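PDB 4F0Q: restriction endonuclease from Mycobacterium sp., which probably recognises and cleaves DNA containing methylated cytosine, acting as a tetrameric modification-dependent restriction endonuclease. Local coordinates for residues 138-143 and 147-152; 153-158 and 243-248. All coordinates share one frame; numbering follows the deposited sequence.

Contact 1 (138-143 and 147-152); sequences AARLHA and REERLL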
loop_
_atom_site.group_PDB
_atom_site.type_symbol
_atom_site.label_atom_id
_atom_site.label_comp_id
_atom_site.label_asym_id
_atom_site.label_seq_id
_atom_site.Cartn_x
_atom_site.Cartn_y
_atom_site.Cartn_z
ATOM N N ALA A 138 -1.881 -32.706 -12.593
ATOM C CA ALA A 138 -3.014 -32.036 -11.966
ATOM C C ALA A 138 -2.996 -30.545 -12.281
ATOM O O ALA A 138 -4.040 -29.942 -12.517
ATOM C CB ALA A 138 -3.000 -32.260 -10.465
ATOM N N ALA A 139 -1.800 -29.961 -12.287
ATOM C CA ALA A 139 -1.630 -28.534 -12.543
ATOM C C ALA A 139 -2.134 -28.164 -13.929
ATOM O O ALA A 139 -2.642 -27.063 -14.143
ATOM C CB ALA A 139 -0.171 -28.136 -12.388
ATOM N N ARG A 140 -1.987 -29.093 -14.868
ATOM C CA ARG A 140 -2.514 -28.909 -16.217
ATOM C C ARG A 140 -4.027 -28.668 -16.208
ATOM O O ARG A 140 -4.548 -27.900 -17.017
ATOM C CB ARG A 140 -2.170 -30.124 -17.084
ATOM C CG ARG A 140 -2.879 -30.174 -18.429
ATOM C CD ARG A 140 -2.517 -28.990 -19.312
ATOM N NE ARG A 140 -3.236 -29.038 -20.582
ATOM C CZ ARG A 140 -4.428 -28.490 -20.788
ATOM N NH1 ARG A 140 -5.041 -27.836 -19.810
ATOM N NH2 ARG A 140 -5.008 -28.590 -21.976
ATOM N N LEU A 141 -4.724 -29.314 -15.278
ATOM C CA LEU A 141 -6.183 -29.251 -15.234
ATOM C C LEU A 141 -6.722 -28.212 -14.250
ATOM O O LEU A 141 -7.843 -27.726 -14.405
ATOM C CB LEU A 141 -6.767 -30.631 -14.922
ATOM C CG LEU A 141 -6.553 -31.694 -15.999
ATOM C CD1 LEU A 141 -7.117 -33.033 -15.553
ATOM C CD2 LEU A 141 -7.181 -31.254 -17.313
ATOM N N HIS A 142 -5.926 -27.873 -13.242
ATOM C CA HIS A 142 -6.310 -26.844 -12.282
ATOM C C HIS A 142 -6.170 -25.460 -12.905
ATOM O O HIS A 142 -6.651 -24.467 -12.361
ATOM C CB HIS A 142 -5.478 -26.952 -11.004
ATOM C CG HIS A 142 -5.929 -28.043 -10.086
ATOM N ND1 HIS A 142 -6.458 -27.795 -8.839
ATOM C CD2 HIS A 142 -5.939 -29.389 -10.236
ATOM C CE1 HIS A 142 -6.769 -28.940 -8.257
ATOM N NE2 HIS A 142 -6.464 -29.922 -9.085
ATOM N N ALA A 143 -5.501 -25.411 -14.052
ATOM C CA ALA A 143 -5.423 -24.197 -14.847
ATOM C C ALA A 143 -6.016 -24.464 -16.225
ATOM O O ALA A 143 -5.578 -23.891 -17.223
ATOM C CB ALA A 143 -3.985 -23.725 -14.961
ATOM N N ARG A 147 -14.183 -24.978 -19.016
ATOM C CA ARG A 147 -14.925 -25.622 -17.940
ATOM C C ARG A 147 -14.828 -27.137 -18.081
ATOM O O ARG A 147 -14.800 -27.865 -17.089
ATOM C CB ARG A 147 -16.392 -25.183 -17.967
ATOM C CG ARG A 147 -17.238 -25.792 -16.863
ATOM C CD ARG A 147 -18.681 -25.325 -16.933
ATOM N NE ARG A 147 -19.459 -25.808 -15.795
ATOM C CZ ARG A 147 -20.073 -26.986 -15.757
ATOM N NH1 ARG A 147 -20.003 -27.809 -16.795
ATOM N NH2 ARG A 147 -20.757 -27.343 -14.679
ATOM N N GLU A 148 -14.766 -27.599 -19.325
ATOM C CA GLU A 148 -14.696 -29.022 -19.621
ATOM C C GLU A 148 -13.397 -29.637 -19.102
ATOM O O GLU A 148 -13.378 -30.783 -18.651
ATOM C CB GLU A 148 -14.820 -29.254 -21.127
ATOM C CG GLU A 148 -15.216 -30.668 -21.502
ATOM C CD GLU A 148 -16.643 -30.993 -21.106
ATOM O OE1 GLU A 148 -17.498 -30.084 -21.160
ATOM O OE2 GLU A 148 -16.909 -32.156 -20.736
ATOM N N GLU A 149 -12.314 -28.870 -19.171
ATOM C CA GLU A 149 -11.024 -29.337 -18.673
ATOM C C GLU A 149 -10.980 -29.308 -17.150
ATOM O O GLU A 149 -10.407 -30.197 -16.522
ATOM C CB GLU A 149 -9.881 -28.497 -19.251
ATOM C CG GLU A 149 -9.672 -28.680 -20.745
ATOM C CD GLU A 149 -8.471 -27.915 -21.265
ATOM O OE1 GLU A 149 -7.844 -27.177 -20.475
ATOM O OE2 GLU A 149 -8.153 -28.052 -22.465
ATOM N N ARG A 150 -11.593 -28.285 -16.563
ATOM C CA ARG A 150 -11.604 -28.127 -15.113
ATOM C C ARG A 150 -12.494 -29.163 -14.432
ATOM O O ARG A 150 -12.338 -29.442 -13.243
ATOM C CB ARG A 150 -12.033 -26.709 -14.728
ATOM C CG ARG A 150 -11.049 -25.636 -15.165
ATOM C CD ARG A 150 -11.430 -24.267 -14.629
ATOM N NE ARG A 150 -12.642 -23.742 -15.248
ATOM C CZ ARG A 150 -12.661 -23.034 -16.373
ATOM N NH1 ARG A 150 -11.529 -22.770 -17.011
ATOM N NH2 ARG A 150 -13.810 -22.594 -16.863
ATOM N N LEU A 151 -13.423 -29.733 -15.193
ATOM C CA LEU A 151 -14.281 -30.802 -14.690
ATOM C C LEU A 151 -13.461 -32.046 -14.370
ATOM O O LEU A 151 -13.832 -32.842 -13.508
ATOM C CB LEU A 151 -15.363 -31.147 -15.717
ATOM C CG LEU A 151 -16.588 -30.235 -15.791
ATOM C CD1 LEU A 151 -17.387 -30.514 -17.054
ATOM C CD2 LEU A 151 -17.455 -30.428 -14.563
ATOM N N LEU A 152 -12.341 -32.201 -15.071
ATOM C CA LEU A 152 -11.485 -33.373 -14.927
ATOM C C LEU A 152 -10.456 -33.206 -13.814
ATOM O O LEU A 152 -9.878 -34.188 -13.349
ATOM C CB LEU A 152 -10.763 -33.658 -16.244
ATOM C CG LEU A 152 -11.647 -33.923 -17.462
ATOM C CD1 LEU A 152 -10.799 -34.031 -18.719
ATOM C CD2 LEU A 152 -12.459 -35.188 -17.251
#
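R140 and E149 form an end-on, two-nitrogen salt bridge between helices 130-142 and 147-150. NH1 of R140 donates to OE1 of E149 at 3.0 Å, with an N-H...O angle of 162°, and NH2 of R140 reaches OE2 of E149 at 3.2 Å, nearly as straight. Both oxygens lie close to the guanidinium plane, but the nitrogens approach from above the carboxylate plane, because the two flat groups are turned 63° apart; this is a tilted pair, not a coplanar one. The arginine chain bends at chi2 (62°), bringing its end across to the glutamate, whose own chain is extended beyond CG. OE1 of E149 has a second donor in the backbone N of T145, in the connecting turn, so it is held from two sources.

L141 packs beside the ion pair, against E149 and L152. Its CD1 rests on CB of L152 at 3.8 Å, while CD2 approaches the carbonyl O of E149 at 3.5 Å, a packing contact with a polar atom. The closest CA atoms are those of L141 and R150, 5.5 Å apart.

R150 contributes mainly its aliphatic base, with CG 3.9 Å from O of L141. Its polar end is satisfied by others: NH1 bonds G144 O, NE bonds V249 O, and NH2 bonds O of N425 in the second subunit. The carbonyls of L151 and L152 both accept from R227.

Two successive helices, joined by the short loop 143-146, are thus pinned on their partly exposed side by charge and packed together through leucine. The second bond to OE1 ties the carboxylate to the turn as well as to the arginine, which probably limits its rotation and favours its ionised form.

Contact 2 (153-158 and 243-248); sequences APPLFL and ESWIRW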
loop_
_atom_site.group_PDB
_atom_site.type_symbol
_atom_site.label_atom_id
_atom_site.label_comp_id
_atom_site.label_asym_id
_atom_site.label_seq_id
_atom_site.Cartn_x
_atom_site.Cartn_y
_atom_site.Cartn_z
ATOM N N ALA A 153 -10.231 -31.963 -13.399
ATOM C CA ALA A 153 -9.216 -31.650 -12.395
ATOM C C ALA A 153 -9.459 -32.360 -11.067
ATOM O O ALA A 153 -10.505 -32.182 -10.443
ATOM C CB ALA A 153 -9.129 -30.145 -12.182
ATOM N N PRO A 154 -8.482 -33.171 -10.632
ATOM C CA PRO A 154 -8.567 -33.908 -9.367
ATOM C C PRO A 154 -8.361 -33.003 -8.156
ATOM O O PRO A 154 -7.320 -32.355 -8.045
ATOM C CB PRO A 154 -7.422 -34.918 -9.476
ATOM C CG PRO A 154 -6.439 -34.273 -10.387
ATOM C CD PRO A 154 -7.244 -33.476 -11.372
ATOM N N PRO A 155 -9.354 -32.953 -7.256
ATOM C CA PRO A 155 -9.273 -32.165 -6.021
ATOM C C PRO A 155 -8.105 -32.600 -5.145
ATOM O O PRO A 155 -7.831 -33.794 -5.038
ATOM C CB PRO A 155 -10.597 -32.480 -5.320
ATOM C CG PRO A 155 -11.519 -32.885 -6.414
ATOM C CD PRO A 155 -10.664 -33.607 -7.409
ATOM N N LEU A 156 -7.426 -31.639 -4.528
ATOM C CA LEU A 156 -6.325 -31.950 -3.623
ATOM C C LEU A 156 -6.787 -31.981 -2.171
ATOM O O LEU A 156 -6.834 -30.950 -1.498
ATOM C CB LEU A 156 -5.170 -30.959 -3.798
ATOM C CG LEU A 156 -4.055 -31.358 -4.771
ATOM C CD1 LEU A 156 -4.575 -31.479 -6.198
ATOM C CD2 LEU A 156 -2.902 -30.371 -4.699
ATOM N N PHE A 157 -7.133 -33.175 -1.699
ATOM C CA PHE A 157 -7.546 -33.370 -0.316
ATOM C C PHE A 157 -6.332 -33.397 0.600
ATOM O O PHE A 157 -5.527 -34.328 0.553
ATOM C CB PHE A 157 -8.347 -34.666 -0.173
ATOM C CG PHE A 157 -9.796 -34.526 -0.536
ATOM C CD1 PHE A 157 -10.170 -34.111 -1.804
ATOM C CD2 PHE A 157 -10.785 -34.814 0.388
ATOM C CE1 PHE A 157 -11.504 -33.980 -2.139
ATOM C CE2 PHE A 157 -12.121 -34.688 0.057
ATOM C CZ PHE A 157 -12.481 -34.271 -1.207
ATOM N N LEU A 158 -6.205 -32.369 1.429
ATOM C CA LEU A 158 -5.042 -32.229 2.293
ATOM C C LEU A 158 -5.221 -32.949 3.624
ATOM O O LEU A 158 -6.285 -32.895 4.235
ATOM C CB LEU A 158 -4.731 -30.750 2.530
ATOM C CG LEU A 158 -4.521 -29.919 1.263
ATOM C CD1 LEU A 158 -4.256 -28.463 1.603
ATOM C CD2 LEU A 158 -3.387 -30.493 0.427
ATOM N N GLU A 243 -20.066 -25.787 -3.291
ATOM C CA GLU A 243 -20.483 -24.751 -4.231
ATOM C C GLU A 243 -19.288 -23.971 -4.771
ATOM O O GLU A 243 -19.294 -23.525 -5.919
ATOM C CB GLU A 243 -21.474 -23.791 -3.567
ATOM C CG GLU A 243 -22.801 -24.424 -3.171
ATOM C CD GLU A 243 -23.751 -24.597 -4.346
ATOM O OE1 GLU A 243 -23.345 -24.323 -5.495
ATOM O OE2 GLU A 243 -24.909 -25.005 -4.116
ATOM N N SER A 244 -18.266 -23.812 -3.936
ATOM C CA SER A 244 -17.059 -23.086 -4.317
ATOM C C SER A 244 -16.317 -23.791 -5.448
ATOM O O SER A 244 -15.807 -23.146 -6.368
ATOM C CB SER A 244 -16.135 -22.918 -3.108
ATOM O OG SER A 244 -15.784 -24.175 -2.555
ATOM N N TRP A 245 -16.263 -25.117 -5.377
ATOM C CA TRP A 245 -15.583 -25.903 -6.397
ATOM C C TRP A 245 -16.358 -25.871 -7.708
ATOM O O TRP A 245 -15.770 -25.881 -8.786
ATOM C CB TRP A 245 -15.383 -27.348 -5.936
ATOM C CG TRP A 245 -14.435 -28.107 -6.809
ATOM C CD1 TRP A 245 -14.736 -28.779 -7.958
ATOM C CD2 TRP A 245 -13.026 -28.265 -6.610
ATOM N NE1 TRP A 245 -13.602 -29.349 -8.484
ATOM C CE2 TRP A 245 -12.538 -29.048 -7.674
ATOM C CE3 TRP A 245 -12.130 -27.824 -5.632
ATOM C CZ2 TRP A 245 -11.195 -29.398 -7.789
ATOM C CZ3 TRP A 245 -10.798 -28.173 -5.747
ATOM C CH2 TRP A 245 -10.342 -28.949 -6.819
ATOM N N ILE A 246 -17.683 -25.838 -7.604
ATOM C CA ILE A 246 -18.543 -25.714 -8.774
ATOM C C ILE A 246 -18.320 -24.358 -9.439
ATOM O O ILE A 246 -18.204 -24.261 -10.667
ATOM C CB ILE A 246 -20.027 -25.873 -8.393
ATOM C CG1 ILE A 246 -20.267 -27.248 -7.764
ATOM C CG2 ILE A 246 -20.921 -25.677 -9.607
ATOM C CD1 ILE A 246 -21.690 -27.472 -7.299
ATOM N N ARG A 247 -18.247 -23.316 -8.615
ATOM C CA ARG A 247 -17.984 -21.969 -9.105
ATOM C C ARG A 247 -16.620 -21.889 -9.782
ATOM O O ARG A 247 -16.468 -21.218 -10.799
ATOM C CB ARG A 247 -18.060 -20.942 -7.972
ATOM C CG ARG A 247 -17.791 -19.521 -8.444
ATOM C CD ARG A 247 -17.534 -18.562 -7.297
ATOM N NE ARG A 247 -16.966 -17.307 -7.781
ATOM C CZ ARG A 247 -16.624 -16.285 -7.005
ATOM N NH1 ARG A 247 -16.795 -16.360 -5.692
ATOM N NH2 ARG A 247 -16.113 -15.185 -7.542
ATOM N N TRP A 248 -15.628 -22.570 -9.215
ATOM C CA TRP A 248 -14.307 -22.604 -9.832
ATOM C C TRP A 248 -14.340 -23.335 -11.168
ATOM O O TRP A 248 -13.726 -22.894 -12.140
ATOM C CB TRP A 248 -13.272 -23.257 -8.918
ATOM C CG TRP A 248 -11.981 -23.513 -9.633
ATOM C CD1 TRP A 248 -10.992 -22.607 -9.885
ATOM C CD2 TRP A 248 -11.548 -24.750 -10.211
ATOM N NE1 TRP A 248 -9.968 -23.205 -10.577
ATOM C CE2 TRP A 248 -10.284 -24.521 -10.788
ATOM C CE3 TRP A 248 -12.104 -26.031 -10.290
ATOM C CZ2 TRP A 248 -9.567 -25.525 -11.436
ATOM C CZ3 TRP A 248 -11.391 -27.025 -10.935
ATOM C CH2 TRP A 248 -10.136 -26.767 -11.499
HETATM O O HOH W 1 -12.717 -30.718 -11.006
#
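P155 lies over one face of the W245 indole, and this CH-pi contact is the main link between the chain leading into strand 156-166 and helix 243-251. CB of P155 is 4.2 Å from the centroid of the six-membered ring of W245 and 28° off its normal, which places it over the face. CA of P155 also touches the rim, 3.5 Å from CH2 of W245. W245 reaches across because its CG is anti to the backbone N (chi1 -167°).

The other apolar contact is edgewise. CB of A153 points at the rim of W248, 3.6 Å from its CH2 and in the ring plane. P155 and CE3 of W248 lie on opposite faces of W245, both toward the rim. W223, from helix 222-227, adds an edge-to-face partner to W245, and I183 of strand 175-193 touches both tryptophans.

Polar bonding between the segments runs through one water. It accepts from NE1 of W245 at 3.0 Å, lying in the indole plane, and is 2.7 Å from O of A153, to which it can donate, although other acceptors compete for its protons.

All four touching residues are buried, and the contact joins helix 243-251 to the loop leading into strand 156-166, in a domain assigned to the PUA clan. Its chemistry is that of an aromatic core: proline and alanine carbons meet tryptophan by face and by edge, while the bridging water meets the polar needs of a buried indole N-H and probably helps fix the rotation of the ring.

Overall arrangement
Contacts 1 and 2 follow one another along the chain, and their centres are 10 Å apart. Three pairs join them: NE2 of H142 makes a probable hydrogen bond to O of P154 at 2.8 Å, O of L141 packs 3.5 Å from CB of A153, and O of H142 lies 3.2 Å from CZ2 of W248. A partly exposed ion pair therefore sits beside a buried tryptophan core. Both belong to the AspBHI-like N-terminal region, whereas the magnesium site of D334, Q355 and A356 belongs to the endonuclease region. R247, in the same helical segment as W245 and W248, forms a salt bridge with E321 of the second subunit.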